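Local coordinates for xylulokinase (Brucella ovis, PDB 5VM1), which probably catalyses the ATP-dependent phosphorylation of D-xylulose to D-xylulose 5-phosphate, as a member of the FGGY family of carbohydrate kinases, at residues A[286-289]-A[294-297]; A[441-446]-A[451-456]; A[19-24]-A[428-433]; A[54-59]-A[159-164]; A[112-117]-A[140-145]. All coordinates share one frame; numbering follows the deposited sequence.

Contact 1. Residues A[286-289]-A[294-297]; sequences AFCH and TWHQ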
# COMPACT_ATOMS: atom_id res chain seq x y z
N ALA A 286 -6.37 -9.73 -1.27
CA ALA A 286 -7.57 -9.29 -2.00
C ALA A 286 -8.36 -8.39 -1.07
O ALA A 286 -8.87 -8.84 -0.03
CB ALA A 286 -8.43 -10.46 -2.48
N PHE A 287 -8.48 -7.13 -1.45
CA PHE A 287 -9.13 -6.11 -0.64
C PHE A 287 -10.15 -5.39 -1.50
O PHE A 287 -10.04 -5.35 -2.74
CB PHE A 287 -8.13 -5.07 -0.11
CG PHE A 287 -7.09 -5.60 0.82
CD1 PHE A 287 -7.42 -6.46 1.85
CD2 PHE A 287 -5.77 -5.20 0.69
CE1 PHE A 287 -6.44 -6.92 2.74
CE2 PHE A 287 -4.78 -5.66 1.57
CZ PHE A 287 -5.13 -6.52 2.59
N CYS A 288 -11.10 -4.74 -0.82
CA CYS A 288 -11.98 -3.79 -1.50
C CYS A 288 -11.16 -2.62 -2.04
O CYS A 288 -10.15 -2.22 -1.45
CB CYS A 288 -13.05 -3.25 -0.55
SG CYS A 288 -14.06 -4.51 0.29
N HIS A 289 -11.61 -2.08 -3.16
CA HIS A 289 -11.04 -0.85 -3.68
C HIS A 289 -11.75 0.35 -3.05
O HIS A 289 -12.64 0.20 -2.23
CB HIS A 289 -11.15 -0.81 -5.20
CG HIS A 289 -10.06 -0.03 -5.87
ND1 HIS A 289 -9.50 1.10 -5.31
CD2 HIS A 289 -9.47 -0.19 -7.08
CE1 HIS A 289 -8.61 1.60 -6.14
NE2 HIS A 289 -8.58 0.85 -7.23
N THR A 294 -16.12 -2.54 -6.52
CA THR A 294 -14.77 -2.68 -7.06
C THR A 294 -13.84 -3.25 -6.00
O THR A 294 -13.94 -2.89 -4.82
CB THR A 294 -14.26 -1.32 -7.57
OG1 THR A 294 -15.20 -0.77 -8.50
CG2 THR A 294 -12.93 -1.46 -8.22
N TRP A 295 -12.95 -4.16 -6.40
CA TRP A 295 -11.99 -4.80 -5.52
C TRP A 295 -10.59 -4.62 -6.08
O TRP A 295 -10.40 -3.98 -7.12
CB TRP A 295 -12.30 -6.30 -5.36
CG TRP A 295 -13.39 -6.59 -4.40
CD1 TRP A 295 -13.25 -6.99 -3.09
CD2 TRP A 295 -14.80 -6.46 -4.64
NE1 TRP A 295 -14.49 -7.13 -2.51
CE2 TRP A 295 -15.46 -6.83 -3.43
CE3 TRP A 295 -15.57 -6.09 -5.75
CZ2 TRP A 295 -16.84 -6.82 -3.32
CZ3 TRP A 295 -16.93 -6.08 -5.64
CH2 TRP A 295 -17.56 -6.45 -4.44
N HIS A 296 -9.61 -5.19 -5.39
CA HIS A 296 -8.26 -5.26 -5.96
C HIS A 296 -7.46 -6.39 -5.32
O HIS A 296 -7.71 -6.81 -4.19
CB HIS A 296 -7.50 -3.94 -5.81
CG HIS A 296 -6.94 -3.70 -4.44
ND1 HIS A 296 -5.69 -4.13 -4.06
CD2 HIS A 296 -7.44 -3.04 -3.37
CE1 HIS A 296 -5.46 -3.77 -2.81
NE2 HIS A 296 -6.50 -3.10 -2.37
N GLN A 297 -6.44 -6.80 -6.06
CA GLN A 297 -5.45 -7.76 -5.60
C GLN A 297 -4.12 -7.06 -5.34
O GLN A 297 -3.80 -6.02 -5.93
CB GLN A 297 -5.27 -8.88 -6.63
CG GLN A 297 -6.31 -9.93 -6.50
CD GLN A 297 -6.59 -10.65 -7.80
OE1 GLN A 297 -6.22 -10.18 -8.88
NE2 GLN A 297 -7.21 -11.81 -7.69

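Contact 2. Residues A[441-446]-A[451-456]; sequences GLIAAT and FTICTP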
# COMPACT_ATOMS: atom_id res chain seq x y z
N GLY A 441 -11.74 13.20 -2.69
CA GLY A 441 -12.45 14.38 -2.23
C GLY A 441 -13.22 15.05 -3.35
O GLY A 441 -14.36 15.49 -3.15
N LEU A 442 -12.64 15.10 -4.56
CA LEU A 442 -13.36 15.69 -5.69
C LEU A 442 -14.59 14.86 -6.04
O LEU A 442 -15.64 15.41 -6.37
CB LEU A 442 -12.45 15.82 -6.92
CG LEU A 442 -12.94 16.40 -8.26
CD1 LEU A 442 -11.75 16.89 -9.06
CD2 LEU A 442 -13.78 15.46 -9.13
N ILE A 443 -14.47 13.54 -5.93
CA ILE A 443 -15.56 12.66 -6.30
C ILE A 443 -16.73 12.78 -5.32
O ILE A 443 -17.89 12.87 -5.74
CB ILE A 443 -15.04 11.22 -6.41
CG1 ILE A 443 -14.07 11.12 -7.59
CG2 ILE A 443 -16.20 10.27 -6.60
CD1 ILE A 443 -13.24 9.85 -7.60
N ALA A 444 -16.45 12.80 -4.02
CA ALA A 444 -17.54 12.88 -3.05
C ALA A 444 -18.24 14.23 -3.08
O ALA A 444 -19.47 14.30 -2.92
CB ALA A 444 -17.02 12.60 -1.64
N ALA A 445 -17.49 15.31 -3.32
CA ALA A 445 -18.06 16.66 -3.26
C ALA A 445 -18.96 16.94 -4.45
O ALA A 445 -19.97 17.65 -4.32
CB ALA A 445 -16.94 17.70 -3.17
N THR A 446 -18.59 16.44 -5.64
CA THR A 446 -19.36 16.65 -6.86
C THR A 446 -20.31 15.51 -7.19
O THR A 446 -21.22 15.69 -8.01
CB THR A 446 -18.43 16.85 -8.05
OG1 THR A 446 -17.78 15.61 -8.36
CG2 THR A 446 -17.39 17.90 -7.71
N PHE A 451 -15.17 6.62 -11.80
CA PHE A 451 -14.32 6.10 -12.88
C PHE A 451 -14.00 7.17 -13.92
O PHE A 451 -12.99 7.04 -14.62
CB PHE A 451 -14.95 4.89 -13.56
CG PHE A 451 -14.90 3.64 -12.73
CD1 PHE A 451 -13.70 3.00 -12.49
CD2 PHE A 451 -16.06 3.10 -12.20
CE1 PHE A 451 -13.64 1.83 -11.72
CE2 PHE A 451 -16.01 1.94 -11.43
CZ PHE A 451 -14.79 1.31 -11.19
N THR A 452 -14.81 8.22 -14.02
CA THR A 452 -14.43 9.30 -14.92
C THR A 452 -13.42 10.25 -14.30
O THR A 452 -12.76 10.99 -15.02
CB THR A 452 -15.66 10.09 -15.41
OG1 THR A 452 -16.21 10.89 -14.35
CG2 THR A 452 -16.72 9.13 -15.88
N ILE A 453 -13.24 10.21 -12.99
CA ILE A 453 -12.29 11.11 -12.33
C ILE A 453 -10.90 10.49 -12.24
O ILE A 453 -9.90 11.13 -12.55
CB ILE A 453 -12.83 11.52 -10.94
CG1 ILE A 453 -14.19 12.20 -11.11
CG2 ILE A 453 -11.87 12.43 -10.25
CD1 ILE A 453 -14.20 13.30 -12.14
N CYS A 454 -10.82 9.23 -11.82
CA CYS A 454 -9.55 8.54 -11.57
C CYS A 454 -8.96 8.02 -12.88
O CYS A 454 -8.93 6.82 -13.16
CB CYS A 454 -9.76 7.42 -10.58
SG CYS A 454 -10.32 7.97 -8.96
N THR A 455 -8.42 8.96 -13.67
CA THR A 455 -7.82 8.71 -14.98
C THR A 455 -6.34 8.40 -14.85
O THR A 455 -5.69 8.80 -13.87
CB THR A 455 -8.02 9.93 -15.91
OG1 THR A 455 -7.40 11.09 -15.34
CG2 THR A 455 -9.51 10.23 -16.17
N PRO A 456 -5.76 7.66 -15.78
CA PRO A 456 -4.31 7.43 -15.74
C PRO A 456 -3.56 8.71 -16.06
O PRO A 456 -4.12 9.62 -16.70
CB PRO A 456 -4.08 6.36 -16.82
CG PRO A 456 -5.25 6.50 -17.75
CD PRO A 456 -6.42 6.93 -16.88

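Contact 3. Residues A[19-24]-A[428-433]; sequences GVKALL and EGDFGA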
# COMPACT_ATOMS: atom_id res chain seq x y z
N GLY A 19 5.08 10.65 7.45
CA GLY A 19 4.58 12.02 7.52
C GLY A 19 3.16 12.16 6.99
O GLY A 19 2.52 11.21 6.55
N VAL A 20 2.68 13.39 7.08
CA VAL A 20 1.37 13.79 6.59
C VAL A 20 1.60 14.70 5.40
O VAL A 20 2.29 15.73 5.53
CB VAL A 20 0.55 14.50 7.68
CG1 VAL A 20 -0.73 15.11 7.10
CG2 VAL A 20 0.26 13.54 8.84
N LYS A 21 1.06 14.33 4.24
CA LYS A 21 1.16 15.10 3.02
C LYS A 21 -0.18 15.76 2.76
O LYS A 21 -1.22 15.14 2.99
CB LYS A 21 1.55 14.21 1.83
CG LYS A 21 2.43 14.92 0.78
CD LYS A 21 1.82 14.91 -0.61
CE LYS A 21 2.54 15.88 -1.55
NZ LYS A 21 3.51 15.24 -2.50
N ALA A 22 -0.16 17.04 2.39
CA ALA A 22 -1.36 17.79 2.07
C ALA A 22 -1.25 18.27 0.64
O ALA A 22 -0.29 18.96 0.29
CB ALA A 22 -1.56 18.96 3.02
N LEU A 23 -2.24 17.95 -0.18
CA LEU A 23 -2.17 18.25 -1.60
C LEU A 23 -3.44 18.98 -2.01
O LEU A 23 -4.54 18.49 -1.75
CB LEU A 23 -2.01 16.97 -2.43
CG LEU A 23 -1.82 17.18 -3.92
CD1 LEU A 23 -0.55 17.93 -4.18
CD2 LEU A 23 -1.77 15.84 -4.60
N LEU A 24 -3.27 20.12 -2.67
CA LEU A 24 -4.40 20.93 -3.08
C LEU A 24 -4.44 20.98 -4.60
O LEU A 24 -3.44 21.31 -5.24
CB LEU A 24 -4.30 22.35 -2.50
CG LEU A 24 -5.49 23.27 -2.77
CD1 LEU A 24 -6.77 22.74 -2.15
CD2 LEU A 24 -5.15 24.62 -2.22
N GLU A 428 6.26 13.35 -15.00
CA GLU A 428 6.62 13.74 -13.64
C GLU A 428 5.44 14.39 -12.93
O GLU A 428 4.65 15.13 -13.52
CB GLU A 428 7.83 14.67 -13.66
CG GLU A 428 7.92 15.60 -14.85
CD GLU A 428 9.36 16.00 -15.12
OE1 GLU A 428 9.59 16.87 -16.00
OE2 GLU A 428 10.25 15.43 -14.45
N GLY A 429 5.29 14.05 -11.66
CA GLY A 429 4.24 14.62 -10.84
C GLY A 429 4.01 13.73 -9.63
O GLY A 429 4.72 12.76 -9.42
N ASP A 430 2.99 14.08 -8.87
CA ASP A 430 2.61 13.32 -7.68
C ASP A 430 1.25 12.71 -8.01
O ASP A 430 0.23 13.38 -7.96
CB ASP A 430 2.53 14.16 -6.41
CG ASP A 430 2.32 13.30 -5.17
OD1 ASP A 430 2.17 12.06 -5.29
OD2 ASP A 430 2.31 13.87 -4.07
N PHE A 431 1.27 11.44 -8.36
CA PHE A 431 0.07 10.69 -8.67
C PHE A 431 -0.09 9.55 -7.67
O PHE A 431 -0.60 8.48 -8.00
CB PHE A 431 0.11 10.16 -10.11
CG PHE A 431 0.38 11.24 -11.14
CD1 PHE A 431 -0.56 12.25 -11.35
CD2 PHE A 431 1.54 11.25 -11.87
CE1 PHE A 431 -0.34 13.25 -12.28
CE2 PHE A 431 1.77 12.26 -12.82
CZ PHE A 431 0.82 13.25 -13.02
N GLY A 432 0.35 9.81 -6.44
CA GLY A 432 0.35 8.85 -5.36
C GLY A 432 -0.87 8.93 -4.47
O GLY A 432 -1.96 9.34 -4.89
N ALA A 433 -0.66 8.52 -3.20
CA ALA A 433 -1.75 8.44 -2.24
C ALA A 433 -2.41 9.81 -2.01
O ALA A 433 -3.64 9.91 -1.99
CB ALA A 433 -1.22 7.89 -0.92

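Contact 4. Residues A[54-59]-A[159-164]; sequences AQWIKA and LLPKDY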
# COMPACT_ATOMS: atom_id res chain seq x y z
N ALA A 54 -1.82 11.93 18.53
CA ALA A 54 -1.71 13.38 18.59
C ALA A 54 -0.67 13.89 17.61
O ALA A 54 -0.85 14.96 17.03
CB ALA A 54 -1.35 13.85 20.00
N GLN A 55 0.39 13.12 17.38
CA GLN A 55 1.42 13.58 16.46
C GLN A 55 0.87 13.70 15.05
O GLN A 55 1.20 14.65 14.34
CB GLN A 55 2.63 12.63 16.48
CG GLN A 55 3.92 13.29 16.91
CD GLN A 55 3.87 13.80 18.35
OE1 GLN A 55 3.39 13.10 19.25
NE2 GLN A 55 4.37 15.01 18.57
N TRP A 56 -0.02 12.78 14.67
CA TRP A 56 -0.71 12.88 13.38
C TRP A 56 -1.41 14.23 13.23
O TRP A 56 -1.27 14.90 12.20
CB TRP A 56 -1.76 11.77 13.24
CG TRP A 56 -1.24 10.40 13.29
CD1 TRP A 56 0.04 9.99 13.07
CD2 TRP A 56 -2.00 9.21 13.59
NE1 TRP A 56 0.13 8.62 13.22
CE2 TRP A 56 -1.11 8.11 13.54
CE3 TRP A 56 -3.35 8.96 13.91
CZ2 TRP A 56 -1.51 6.80 13.79
CZ3 TRP A 56 -3.75 7.66 14.16
CH2 TRP A 56 -2.84 6.60 14.10
N ILE A 57 -2.14 14.65 14.25
CA ILE A 57 -2.87 15.91 14.18
C ILE A 57 -1.92 17.12 14.13
O ILE A 57 -2.14 18.06 13.35
CB ILE A 57 -3.89 15.98 15.32
CG1 ILE A 57 -4.89 14.82 15.15
CG2 ILE A 57 -4.60 17.32 15.34
CD1 ILE A 57 -6.05 14.85 16.13
N LYS A 58 -0.87 17.13 14.94
CA LYS A 58 0.08 18.24 14.87
C LYS A 58 0.73 18.30 13.49
O LYS A 58 0.95 19.39 12.94
CB LYS A 58 1.14 18.13 15.98
N ALA A 59 1.05 17.14 12.91
CA ALA A 59 1.66 17.11 11.58
C ALA A 59 0.67 17.58 10.52
O ALA A 59 1.02 18.35 9.62
CB ALA A 59 2.15 15.70 11.27
N LEU A 159 -10.15 2.38 15.53
CA LEU A 159 -10.09 3.13 14.29
C LEU A 159 -8.73 2.94 13.64
O LEU A 159 -7.72 2.77 14.34
CB LEU A 159 -10.34 4.63 14.54
CG LEU A 159 -11.69 5.11 15.03
CD1 LEU A 159 -11.60 6.57 15.44
CD2 LEU A 159 -12.72 4.93 13.93
N LEU A 160 -8.72 2.97 12.30
CA LEU A 160 -7.47 3.01 11.56
C LEU A 160 -7.00 4.46 11.45
O LEU A 160 -7.80 5.40 11.56
CB LEU A 160 -7.64 2.40 10.18
CG LEU A 160 -8.08 0.94 10.04
CD1 LEU A 160 -8.64 0.79 8.66
CD2 LEU A 160 -6.96 -0.02 10.27
N PRO A 161 -5.71 4.68 11.18
CA PRO A 161 -5.17 6.05 11.29
C PRO A 161 -5.93 7.13 10.53
O PRO A 161 -6.30 8.14 11.14
CB PRO A 161 -3.73 5.89 10.79
CG PRO A 161 -3.39 4.52 11.15
CD PRO A 161 -4.63 3.70 10.97
N LYS A 162 -6.22 6.95 9.25
CA LYS A 162 -6.89 8.02 8.51
C LYS A 162 -8.28 8.29 9.08
O LYS A 162 -8.79 9.41 8.95
CB LYS A 162 -6.96 7.72 7.01
CG LYS A 162 -8.14 6.89 6.58
CD LYS A 162 -8.27 6.89 5.07
CE LYS A 162 -9.53 6.16 4.63
NZ LYS A 162 -9.89 5.03 5.54
N ASP A 163 -8.91 7.27 9.67
CA ASP A 163 -10.22 7.42 10.27
C ASP A 163 -10.17 8.12 11.63
O ASP A 163 -11.17 8.68 12.07
CB ASP A 163 -10.92 6.06 10.33
CG ASP A 163 -11.02 5.36 8.94
OD1 ASP A 163 -11.22 6.05 7.90
OD2 ASP A 163 -10.95 4.12 8.89
N TYR A 164 -9.04 8.05 12.35
CA TYR A 164 -8.88 8.91 13.52
C TYR A 164 -8.73 10.36 13.09
O TYR A 164 -9.13 11.29 13.81
CB TYR A 164 -7.66 8.51 14.36
CG TYR A 164 -7.52 9.37 15.61
CD1 TYR A 164 -8.23 9.05 16.77
CD2 TYR A 164 -6.72 10.50 15.63
CE1 TYR A 164 -8.13 9.84 17.92
CE2 TYR A 164 -6.61 11.30 16.79
CZ TYR A 164 -7.32 10.96 17.92
OH TYR A 164 -7.22 11.74 19.07

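Contact 5. Residues A[112-117]-A[140-145]; sequences YREAAE and KLVWVA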
# COMPACT_ATOMS: atom_id res chain seq x y z
N TYR A 112 2.78 -11.79 16.53
CA TYR A 112 2.99 -12.93 15.64
C TYR A 112 2.28 -14.17 16.14
O TYR A 112 1.70 -14.91 15.34
CB TYR A 112 4.49 -13.16 15.46
CG TYR A 112 5.24 -13.50 16.71
CD1 TYR A 112 5.65 -12.49 17.58
CD2 TYR A 112 5.57 -14.82 17.02
CE1 TYR A 112 6.36 -12.79 18.73
CE2 TYR A 112 6.29 -15.13 18.17
CZ TYR A 112 6.68 -14.10 19.02
OH TYR A 112 7.38 -14.37 20.17
N ARG A 113 2.25 -14.39 17.46
CA ARG A 113 1.53 -15.53 18.04
C ARG A 113 0.03 -15.42 17.82
O ARG A 113 -0.64 -16.41 17.48
CB ARG A 113 1.85 -15.67 19.53
CG ARG A 113 3.22 -16.34 19.80
CD ARG A 113 3.60 -16.30 21.28
NE ARG A 113 4.18 -15.02 21.68
CZ ARG A 113 5.38 -14.89 22.25
NH1 ARG A 113 6.12 -15.97 22.50
NH2 ARG A 113 5.85 -13.68 22.57
N GLU A 114 -0.54 -14.24 18.06
CA GLU A 114 -1.98 -14.11 17.90
C GLU A 114 -2.39 -14.25 16.43
O GLU A 114 -3.39 -14.91 16.13
CB GLU A 114 -2.45 -12.79 18.51
CG GLU A 114 -2.36 -12.77 20.03
CD GLU A 114 -0.93 -12.55 20.52
OE1 GLU A 114 -0.08 -12.06 19.73
OE2 GLU A 114 -0.66 -12.92 21.69
N ALA A 115 -1.62 -13.66 15.51
CA ALA A 115 -1.94 -13.81 14.08
C ALA A 115 -1.78 -15.25 13.63
O ALA A 115 -2.48 -15.69 12.71
CB ALA A 115 -1.09 -12.91 13.19
N ALA A 116 -0.83 -16.00 14.20
CA ALA A 116 -0.73 -17.40 13.84
C ALA A 116 -1.97 -18.13 14.28
O ALA A 116 -2.52 -18.95 13.53
CB ALA A 116 0.52 -18.02 14.45
N GLU A 117 -2.48 -17.80 15.47
CA GLU A 117 -3.69 -18.45 15.95
C GLU A 117 -4.89 -18.07 15.07
O GLU A 117 -5.67 -18.95 14.68
CB GLU A 117 -3.95 -18.09 17.41
CG GLU A 117 -2.99 -18.72 18.41
CD GLU A 117 -3.27 -18.24 19.82
OE1 GLU A 117 -4.25 -17.51 19.97
OE2 GLU A 117 -2.52 -18.59 20.76
N LYS A 140 -3.57 -7.72 16.58
CA LYS A 140 -3.11 -6.74 17.56
C LYS A 140 -4.12 -6.61 18.69
O LYS A 140 -3.73 -6.35 19.83
CB LYS A 140 -2.91 -5.35 16.93
CG LYS A 140 -1.94 -5.18 15.77
CD LYS A 140 -2.26 -3.78 15.21
CE LYS A 140 -1.85 -3.46 13.76
NZ LYS A 140 -0.54 -3.94 13.39
N LEU A 141 -5.42 -6.79 18.40
CA LEU A 141 -6.39 -6.64 19.48
C LEU A 141 -6.46 -7.85 20.38
O LEU A 141 -6.80 -7.72 21.56
CB LEU A 141 -7.77 -6.29 18.95
CG LEU A 141 -7.72 -4.77 19.10
CD1 LEU A 141 -7.28 -4.01 17.83
CD2 LEU A 141 -8.93 -4.22 19.83
N VAL A 142 -6.14 -9.04 19.87
CA VAL A 142 -5.97 -10.17 20.77
C VAL A 142 -4.74 -9.93 21.65
O VAL A 142 -4.77 -10.17 22.86
CB VAL A 142 -5.89 -11.48 19.97
CG1 VAL A 142 -5.80 -12.69 20.93
CG2 VAL A 142 -7.05 -11.58 18.97
N TRP A 143 -3.67 -9.39 21.05
CA TRP A 143 -2.47 -9.03 21.81
C TRP A 143 -2.81 -8.13 22.98
O TRP A 143 -2.37 -8.38 24.11
CB TRP A 143 -1.41 -8.34 20.91
CG TRP A 143 -0.11 -8.18 21.65
CD1 TRP A 143 0.89 -9.13 21.74
CD2 TRP A 143 0.34 -7.06 22.44
NE1 TRP A 143 1.90 -8.67 22.54
CE2 TRP A 143 1.60 -7.41 22.99
CE3 TRP A 143 -0.20 -5.80 22.74
CZ2 TRP A 143 2.33 -6.53 23.80
CZ3 TRP A 143 0.53 -4.95 23.56
CH2 TRP A 143 1.79 -5.32 24.08
N VAL A 144 -3.59 -7.07 22.72
CA VAL A 144 -3.96 -6.10 23.75
C VAL A 144 -4.80 -6.76 24.84
O VAL A 144 -4.60 -6.51 26.03
CB VAL A 144 -4.69 -4.89 23.10
CG1 VAL A 144 -5.13 -3.88 24.15
CG2 VAL A 144 -3.82 -4.22 22.06
N ALA A 145 -5.74 -7.63 24.45
CA ALA A 145 -6.58 -8.31 25.44
C ALA A 145 -5.76 -9.16 26.40
O ALA A 145 -6.16 -9.33 27.56
CB ALA A 145 -7.65 -9.14 24.73

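Contact 1. Residues A[286-289]-A[294-297]
Phe287 and His296 face each other as an antiparallel hydrogen-bonded pair. Phe287 N gives a bond to His296 O at 2.9 Å, and His296 N returns one to Phe287 O at 2.7 Å. A third bond, from His289 N to Thr294 O at 3.0 Å, continues the pairing toward the turn. Ala286 with Gln297 and Cys288 with Trp295 form the non-hydrogen-bonded pairs.

The aromatic contacts centre on His296. Its CG stands between the backbone N and the carbonyl carbon (chi1 78°), which lays the imidazole against the neighbouring strand. NE2 lies 3.4 Å from Phe287 CB and meets the edge of the phenyl ring. His289 takes the edge of His296 on its face, with the ring planes at 71°. His289 NE2 is bonded to Thr253 O.

One apolar and one sulfur-aromatic contact remain. Thr294 CG2 lies 3.6 Å from His289 CB, the side chains running side by side. Cys288 SG sits obliquely to the indole of Trp295, 3.9 Å from NE1, whose hydrogen bond goes to Thr188 O.

The segments form a beta hairpin whose strand 285-288 edges a mixed sheet. The Phe287 side chain lies about 4 Å from that of Met87, a predicted substrate-binding residue.

Contact 2. Residues A[441-446]-A[451-456]
Ile443 and Ile453 pack across the turn between helix 433-446 and the short, weakly bonded helix 450-453. The contact is wholly apolar. Three side-chain pairs carry it.

Ile443 has CG1 anti to the carbonyl carbon (chi1 -67°), and the chain then runs on extended through CD1. This sends the long branch out from the helix toward the other segment. CG1 reaches Ile453 CB at 3.6 Å, and the two isoleucines slide past each other in opposite directions.

Ile453 also has its CG1 anti to the carbonyl carbon, but its chain folds back at the second torsion (chi2 -50°). The folded CD1 comes within 3.7 Å of Leu442 CD2. The CG2 branch of Ile453 also lies near that methyl group, at 3.8 Å, so Leu442 touches both branches.

With chi1 at 180°, Leu442 carries its CD2 methyl over to Ile453. Leu442 also touches Tyr10 of strand 9-15, and Ile443 touches the loop at Ser215.

At the end of helix 433-446, Leu442 O accepts from both Thr446 N and Thr446 OG1. The two donors arrive from opposite faces of the carbonyl plane.

Cys454 is the centre of an inverse gamma turn that follows the weak helical turn. Its SG meets the tip of the Ile443 long branch, with SG to CD1 at 3.7 Å.

Contact 3. Residues A[19-24]-A[428-433]
Lys21 on strand 19-26 faces Asp430 in the loop before helix 433-446, and the backbones stay well apart, with the nearest CA atoms, those of Lys21 and Ala433, 9.0 Å from each other. Side chains alone bridge the two segments.

Lys21 and Asp430 approach from opposite directions. Their charged groups form a salt bridge between Lys21 NZ and Asp430 OD2. The modelled separation is very short, and at this resolution its exact length carries little weight.

Asp430 has CG anti to the backbone N (chi1 -172°). This turns the carboxylate toward the strand and leaves its two oxygens with different tasks. OD2 takes the lysine. OD1 accepts from Gly432 N at 3.1 Å, with an angle at the hydrogen of 151°, which makes an Asx turn. The donor meets OD1 on the anti side, 31° out of the carboxylate plane. The turn ties the carboxylate to its own loop and so helps fix where it presents OD2.

Gly432 is the N-cap residue of helix 433-446, so the Asx turn leads directly into that helix. Lys21 and Leu23 both touch Ala434 in its first turn.

The bridge joins residues more than 400 positions apart. It fastens the loop before helix 433-446 to strand 19-26, where that helix lies against the six-stranded sheet of the ASKHA (actin-like ATPase) fold. The side chain of Lys21 is also near Asp14 of this sheet, a residue predicted to be important for activity.

Contact 4. Residues A[54-59]-A[159-164]
Trp56 rests its indole on Pro161 at the start of helix 161-170. From CB, the side chain sets CG anti to the carbonyl carbon (chi1 -61°), which directs the ring system from helix 53-70 toward the second helix. On the five-membered ring, NE1 is hydrogen-bonded to Gln51 OE1. On the six-membered ring, CE3 comes first and lies 4.1 Å from Tyr164 CD2. Next is CZ3, which approaches Pro161 CA at 3.6 Å and has Tyr164 CB near the ring plane. CH2, at the far rim, meets Pro161 CB at 3.5 Å. CZ2 closes the circuit, 3.8 Å from the same CB.

Pro161 CB therefore stands over one face of the six-membered ring. It is 26° off the normal, a CH-pi contact. Beside it, Ile57 sends CD1 to Tyr164 CE2 at 3.7 Å. These two side chains cross at about a right angle.

Leu15 of the N-terminal sheet touches both Trp56 and Pro161. Across these segments the helices meet through apolar and CH-pi contacts, with no polar bond between them. The polar N-H is turned to Gln51 OE1, and the hydrocarbon six-membered ring meets Pro161 and Tyr164.

Contact 5. Residues A[112-117]-A[140-145]
Glu114 has CG anti to the carbonyl carbon (chi1 -69°) and then bends at chi2 (77°), which lays its chain across Val142 and Trp143 of the neighbouring helix. Val142 has CG1 anti to its backbone N (chi1 -176°), and this methyl group meets the bend. The distance from Glu114 CG to Val142 CG1 is 3.6 Å. Glu114 CB also lies near Val142 CB, at 4.0 Å, so the aliphatic part of the glutamate packs on the valine.

The carboxylate goes on to Trp143. Glu114 OE1 approaches the edge of the indole in the ring plane, 3.7 Å from Trp143 CD1. The carboxylate itself is turned almost perpendicular to the ring. Trp143 has other partners too: Arg110 in a cation-pi contact, and the ring of Trp48.

Helices 112-120 and 137-147 thus come together with Glu114 and Val142 as the nearest pair, their CA atoms 6.3 Å apart. Glu114 OE2 has a long, weak ion pair with Arg146, while Glu117 OE1 makes a salt bridge with the same arginine.

The contact is mixed in character. Methylene and methyl groups supply the packing, and the indole edge, which carries partial positive charge, would suit the nearby carboxylate oxygen.

How the contacts relate
Contacts 4 and 5 lie in the N-terminal FGGY region, and their centres are about 23 Å apart. Contact 5 is nested within the loop closed by contact 4, and both lie inside the much longer loop closed by contact 3. Contact 1 also falls in that loop, and contact 2 follows it. Contacts 3 and 4 touch: Val20 of strand 19-26 packs on helix 53-70. Contacts 1 and 2 meet where Phe451 reaches Thr294. Helix 433-446 joins contact 3, at its start, to contact 2, at its end. Contacts 2 and 5 are furthest apart, about 38 Å between centres. Contact 1 builds the edge of the seven-stranded sheet, while contacts 3 and 4 lie on the six-stranded sheet of this two-sheet ASKHA kinase fold.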